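Local coordinates for protein exocyst complex component EXO70 (Saccharomyces cerevisiae, PDB 2B1E) that takes part in the secretory pathway as a subunit of the exocyst, which tethers secretory vesicles to sites of exocytosis, and helps that complex assemble, at residues A[389-394]-A[407-412]; A[413-418]-A[505-510]. One frame throughout, in Å; residues are numbered along the deposited sequence.

Contact 1: A[389-394]-A[407-412]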
# COMPACT_ATOMS: atom_id res chain seq x y z
N ILE A 389 -33.38 10.64 -8.19
CA ILE A 389 -33.54 12.08 -8.01
C ILE A 389 -33.75 12.76 -9.37
O ILE A 389 -34.46 13.76 -9.48
CB ILE A 389 -32.28 12.69 -7.35
CG1 ILE A 389 -32.14 12.16 -5.92
CG2 ILE A 389 -32.34 14.20 -7.37
CD1 ILE A 389 -30.88 12.60 -5.22
N ALA A 390 -33.13 12.19 -10.40
CA ALA A 390 -33.25 12.73 -11.75
C ALA A 390 -34.64 12.47 -12.35
O ALA A 390 -35.19 13.34 -13.01
CB ALA A 390 -32.18 12.11 -12.65
N LEU A 391 -35.20 11.29 -12.11
CA LEU A 391 -36.51 10.94 -12.66
C LEU A 391 -37.68 11.33 -11.77
O LEU A 391 -38.80 11.49 -12.26
CB LEU A 391 -36.59 9.44 -12.95
CG LEU A 391 -35.61 8.88 -13.97
CD1 LEU A 391 -35.72 7.37 -13.99
CD2 LEU A 391 -35.87 9.47 -15.34
N MET A 392 -37.43 11.45 -10.46
CA MET A 392 -38.47 11.84 -9.50
C MET A 392 -37.85 12.85 -8.53
O MET A 392 -37.53 12.54 -7.39
CB MET A 392 -38.96 10.60 -8.72
CG MET A 392 -39.58 9.52 -9.61
SD MET A 392 -39.99 8.00 -8.71
CE MET A 392 -41.75 8.20 -8.53
N PRO A 393 -37.67 14.10 -9.00
CA PRO A 393 -37.09 15.21 -8.24
C PRO A 393 -37.70 15.44 -6.86
O PRO A 393 -37.00 15.78 -5.91
CB PRO A 393 -37.31 16.41 -9.16
CG PRO A 393 -37.29 15.81 -10.52
CD PRO A 393 -38.09 14.54 -10.34
N ASN A 394 -39.02 15.25 -6.76
CA ASN A 394 -39.73 15.49 -5.51
C ASN A 394 -39.80 14.36 -4.48
O ASN A 394 -40.17 14.60 -3.32
CB ASN A 394 -41.16 15.92 -5.83
CG ASN A 394 -41.21 17.26 -6.51
OD1 ASN A 394 -40.89 18.28 -5.91
ND2 ASN A 394 -41.61 17.26 -7.78
N ASN A 407 -41.31 3.92 -6.44
CA ASN A 407 -40.37 4.05 -7.55
C ASN A 407 -41.09 3.63 -8.82
O ASN A 407 -41.26 2.44 -9.08
CB ASN A 407 -39.16 3.16 -7.31
CG ASN A 407 -38.06 3.42 -8.32
OD1 ASN A 407 -38.28 4.08 -9.34
ND2 ASN A 407 -36.87 2.89 -8.05
N LYS A 408 -41.51 4.61 -9.63
CA LYS A 408 -42.23 4.31 -10.86
C LYS A 408 -41.31 4.05 -12.06
O LYS A 408 -41.79 3.77 -13.15
CB LYS A 408 -43.18 5.46 -11.23
CG LYS A 408 -44.05 6.01 -10.08
CD LYS A 408 -45.02 4.97 -9.54
CE LYS A 408 -45.84 5.56 -8.37
NZ LYS A 408 -46.63 4.50 -7.68
N HIS A 409 -40.00 4.13 -11.85
CA HIS A 409 -39.05 3.96 -12.95
C HIS A 409 -38.07 2.81 -12.76
O HIS A 409 -36.93 2.88 -13.23
CB HIS A 409 -38.27 5.26 -13.12
CG HIS A 409 -39.14 6.47 -13.22
ND1 HIS A 409 -39.69 6.89 -14.41
CD2 HIS A 409 -39.63 7.31 -12.27
CE1 HIS A 409 -40.48 7.93 -14.19
NE2 HIS A 409 -40.46 8.20 -12.90
N LYS A 410 -38.49 1.75 -12.08
CA LYS A 410 -37.58 0.64 -11.82
C LYS A 410 -37.02 -0.04 -13.05
O LYS A 410 -35.86 -0.45 -13.07
CB LYS A 410 -38.26 -0.37 -10.88
CG LYS A 410 -38.58 0.25 -9.52
CD LYS A 410 -39.02 -0.77 -8.48
CE LYS A 410 -40.43 -1.26 -8.74
NZ LYS A 410 -41.37 -0.11 -8.84
N GLN A 411 -37.83 -0.15 -14.10
CA GLN A 411 -37.35 -0.81 -15.32
C GLN A 411 -36.16 -0.07 -15.91
O GLN A 411 -35.13 -0.68 -16.18
CB GLN A 411 -38.48 -0.92 -16.35
CG GLN A 411 -38.03 -1.60 -17.66
CD GLN A 411 -39.20 -1.93 -18.57
OE1 GLN A 411 -40.01 -1.06 -18.90
NE2 GLN A 411 -39.29 -3.19 -18.97
N ARG A 412 -36.30 1.25 -16.09
CA ARG A 412 -35.22 2.07 -16.66
C ARG A 412 -34.01 2.19 -15.73
O ARG A 412 -32.87 2.10 -16.19
CB ARG A 412 -35.73 3.48 -16.99
CG ARG A 412 -34.61 4.38 -17.51
CD ARG A 412 -35.04 5.80 -17.85
NE ARG A 412 -33.87 6.55 -18.32
CZ ARG A 412 -33.88 7.82 -18.70
NH1 ARG A 412 -35.00 8.53 -18.68
NH2 ARG A 412 -32.75 8.39 -19.12
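Leu391 and Met392 meet the ring of His409 where two consecutive helices of an elongated, all-helical rod are joined by a loop: helix 364-391 ends here and helix 410-429 begins, with His409 at its N-cap position. The imidazole is packed on two faces and at an edge. Over one face lies Leu391 CB, 3.9 Å from the ring centroid and 16° off the normal, a CH-pi contact displaced toward the rim; the opposite face carries CB of the preceding Lys408. Met392 comes in at the rim instead. Its CG lies 3.5 Å from His409 CD2, and its sulfur sits in the ring plane, 4.7 Å from the centroid, as a sulfur-aromatic contact at the edge. The thioether chain then bends at chi3 (102°), which turns CE toward Lys408, whose CG it meets at 3.5 Å; the two side chains cross at about a right angle. The amine of Lys408 leads away from this packing, to the carbonyl of Ser405. Just before the helix the backbone forms an Asx turn: Asn407 OD1 accepts from His409 N at 3.0 Å, the donor tilted 32° from the plane of the amide carbonyl. Further along, Arg412 runs extended from CG to NE, and its NE is hydrogen-bonded to Asn307 OD1. Leu391 divides its branches: CD2 lies 3.6 Å from Arg412 NH1, and CD1 presses on His409 CB at 3.4 Å.

Contact 2: A[413-418]-A[505-510]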
# COMPACT_ATOMS: atom_id res chain seq x y z
N ILE A 413 -34.26 2.41 -14.44
CA ILE A 413 -33.17 2.52 -13.48
C ILE A 413 -32.44 1.18 -13.42
O ILE A 413 -31.21 1.13 -13.38
CB ILE A 413 -33.69 2.92 -12.08
CG1 ILE A 413 -34.22 4.36 -12.13
CG2 ILE A 413 -32.58 2.76 -11.04
CD1 ILE A 413 -35.10 4.77 -10.92
N GLY A 414 -33.20 0.09 -13.44
CA GLY A 414 -32.58 -1.23 -13.41
C GLY A 414 -31.65 -1.42 -14.60
O GLY A 414 -30.52 -1.92 -14.46
N PHE A 415 -32.12 -1.02 -15.77
CA PHE A 415 -31.34 -1.13 -17.01
C PHE A 415 -30.08 -0.27 -16.92
O PHE A 415 -28.97 -0.72 -17.22
CB PHE A 415 -32.21 -0.68 -18.19
CG PHE A 415 -31.48 -0.67 -19.51
CD1 PHE A 415 -31.17 -1.86 -20.16
CD2 PHE A 415 -31.09 0.54 -20.10
CE1 PHE A 415 -30.48 -1.86 -21.39
CE2 PHE A 415 -30.40 0.55 -21.32
CZ PHE A 415 -30.09 -0.65 -21.97
N PHE A 416 -30.25 0.99 -16.51
CA PHE A 416 -29.14 1.92 -16.36
C PHE A 416 -28.04 1.34 -15.45
O PHE A 416 -26.86 1.32 -15.83
CB PHE A 416 -29.67 3.25 -15.81
CG PHE A 416 -28.61 4.27 -15.46
CD1 PHE A 416 -27.64 4.65 -16.39
CD2 PHE A 416 -28.62 4.86 -14.20
CE1 PHE A 416 -26.68 5.62 -16.06
CE2 PHE A 416 -27.67 5.84 -13.86
CZ PHE A 416 -26.70 6.22 -14.79
N ILE A 417 -28.40 0.84 -14.28
CA ILE A 417 -27.40 0.28 -13.37
C ILE A 417 -26.71 -0.94 -14.00
O ILE A 417 -25.48 -1.09 -13.90
CB ILE A 417 -28.01 -0.12 -12.01
CG1 ILE A 417 -28.72 1.08 -11.36
CG2 ILE A 417 -26.91 -0.63 -11.06
CD1 ILE A 417 -27.82 2.33 -11.21
N LEU A 418 -27.48 -1.81 -14.63
CA LEU A 418 -26.89 -2.99 -15.25
C LEU A 418 -25.94 -2.64 -16.39
O LEU A 418 -24.92 -3.30 -16.57
CB LEU A 418 -27.99 -3.95 -15.73
CG LEU A 418 -28.70 -4.70 -14.61
CD1 LEU A 418 -29.96 -5.32 -15.15
CD2 LEU A 418 -27.80 -5.75 -14.00
N LYS A 505 -38.86 -2.59 -25.07
CA LYS A 505 -38.09 -2.44 -26.31
C LYS A 505 -37.10 -1.28 -26.24
O LYS A 505 -36.11 -1.26 -26.97
CB LYS A 505 -39.03 -2.24 -27.50
CG LYS A 505 -39.77 -3.50 -27.91
CD LYS A 505 -40.72 -3.23 -29.07
CE LYS A 505 -41.58 -4.44 -29.40
NZ LYS A 505 -42.55 -4.11 -30.48
N GLN A 506 -37.35 -0.34 -25.35
CA GLN A 506 -36.48 0.83 -25.19
C GLN A 506 -35.17 0.54 -24.47
O GLN A 506 -34.27 1.38 -24.44
CB GLN A 506 -37.24 1.94 -24.44
CG GLN A 506 -38.66 2.18 -24.96
CD GLN A 506 -39.41 3.26 -24.19
OE1 GLN A 506 -39.10 3.55 -23.04
NE2 GLN A 506 -40.43 3.84 -24.81
N TYR A 507 -35.04 -0.66 -23.90
CA TYR A 507 -33.83 -1.01 -23.16
C TYR A 507 -33.16 -2.24 -23.75
O TYR A 507 -33.60 -3.36 -23.54
CB TYR A 507 -34.19 -1.24 -21.69
CG TYR A 507 -35.02 -0.10 -21.14
CD1 TYR A 507 -34.49 1.18 -21.02
CD2 TYR A 507 -36.37 -0.28 -20.84
CE1 TYR A 507 -35.28 2.26 -20.63
CE2 TYR A 507 -37.17 0.79 -20.45
CZ TYR A 507 -36.62 2.05 -20.35
OH TYR A 507 -37.41 3.12 -20.00
N LYS A 508 -32.08 -2.03 -24.49
CA LYS A 508 -31.39 -3.14 -25.12
C LYS A 508 -30.07 -3.47 -24.43
O LYS A 508 -29.09 -2.73 -24.55
CB LYS A 508 -31.18 -2.82 -26.61
CG LYS A 508 -32.49 -2.53 -27.35
CD LYS A 508 -32.28 -2.25 -28.84
CE LYS A 508 -33.56 -1.75 -29.52
NZ LYS A 508 -34.71 -2.70 -29.42
N LEU A 509 -30.06 -4.58 -23.69
CA LEU A 509 -28.86 -5.01 -22.99
C LEU A 509 -27.89 -5.59 -24.01
O LEU A 509 -28.31 -6.15 -25.02
CB LEU A 509 -29.21 -6.07 -21.93
CG LEU A 509 -30.04 -5.63 -20.72
CD1 LEU A 509 -30.53 -6.85 -19.94
CD2 LEU A 509 -29.21 -4.72 -19.83
N SER A 510 -26.60 -5.45 -23.74
CA SER A 510 -25.57 -5.95 -24.64
C SER A 510 -25.05 -7.31 -24.20
O SER A 510 -24.85 -8.21 -25.02
CB SER A 510 -24.41 -4.96 -24.71
OG SER A 510 -24.87 -3.66 -25.07
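The ring of Phe415 receives Tyr507 CB over one face, 3.6 Å from the centroid and 18° off the normal, a CH-pi contact set toward the rim, while Lys508 O and the backbone N of Leu509 lie at its edge, in the ring plane. The two aromatic rings meet obliquely, planes at 47° and centroids 5.3 Å apart, and Tyr507 CD1 comes within 3.6 Å of Phe415 CD2. One face of the tyrosine ring is covered over its centre by CB of the preceding Gln506. In Phe415, CG is anti to the backbone N (chi1 176°), directed from helix 410-429 to the loop between helices 483-504 and 512-537. Phe415 CZ lies 3.5 Å from Lys508 O. Leu509 slides past the phenylalanine in the opposite direction and sets its CD2 3.5 Å from Phe415 CD1; the same methyl reaches Leu418 CB more loosely, at 4.3 Å. Met456 of helix 440-473 touches both leucines. An alanine at Phe415 removes the ring, and would probably leave Tyr507 CB and Leu509 CD2 facing a gap and let the loop shift against the helix. Between the segments the attachment is largely apolar and aromatic, with a backbone carbonyl at the edge of a buried ring, which implies that shape, more than directed polar bonding, sets how the loop lies on the helix.

Contacts 1 and 2 lie in series along the chain, their centres 14 Å apart, both in the C-terminal Exo70 region and far from the centre of the long molecule. Helix 410-429 serves both: its first turn and the residues leading into it meet the end of helix 364-391, and the next turns meet the loop 505-510. Contact 1 is local, spanning a short connection, whereas contact 2 brings back a loop from beyond 86 residues, 71 of them helical. The two adjoin directly, with Arg412 CB 3.5 Å from Tyr507 OH and Leu391 CD1 3.8 Å from Ile413 CG1, so one helix joins sequence-near and sequence-distant parts of the rod.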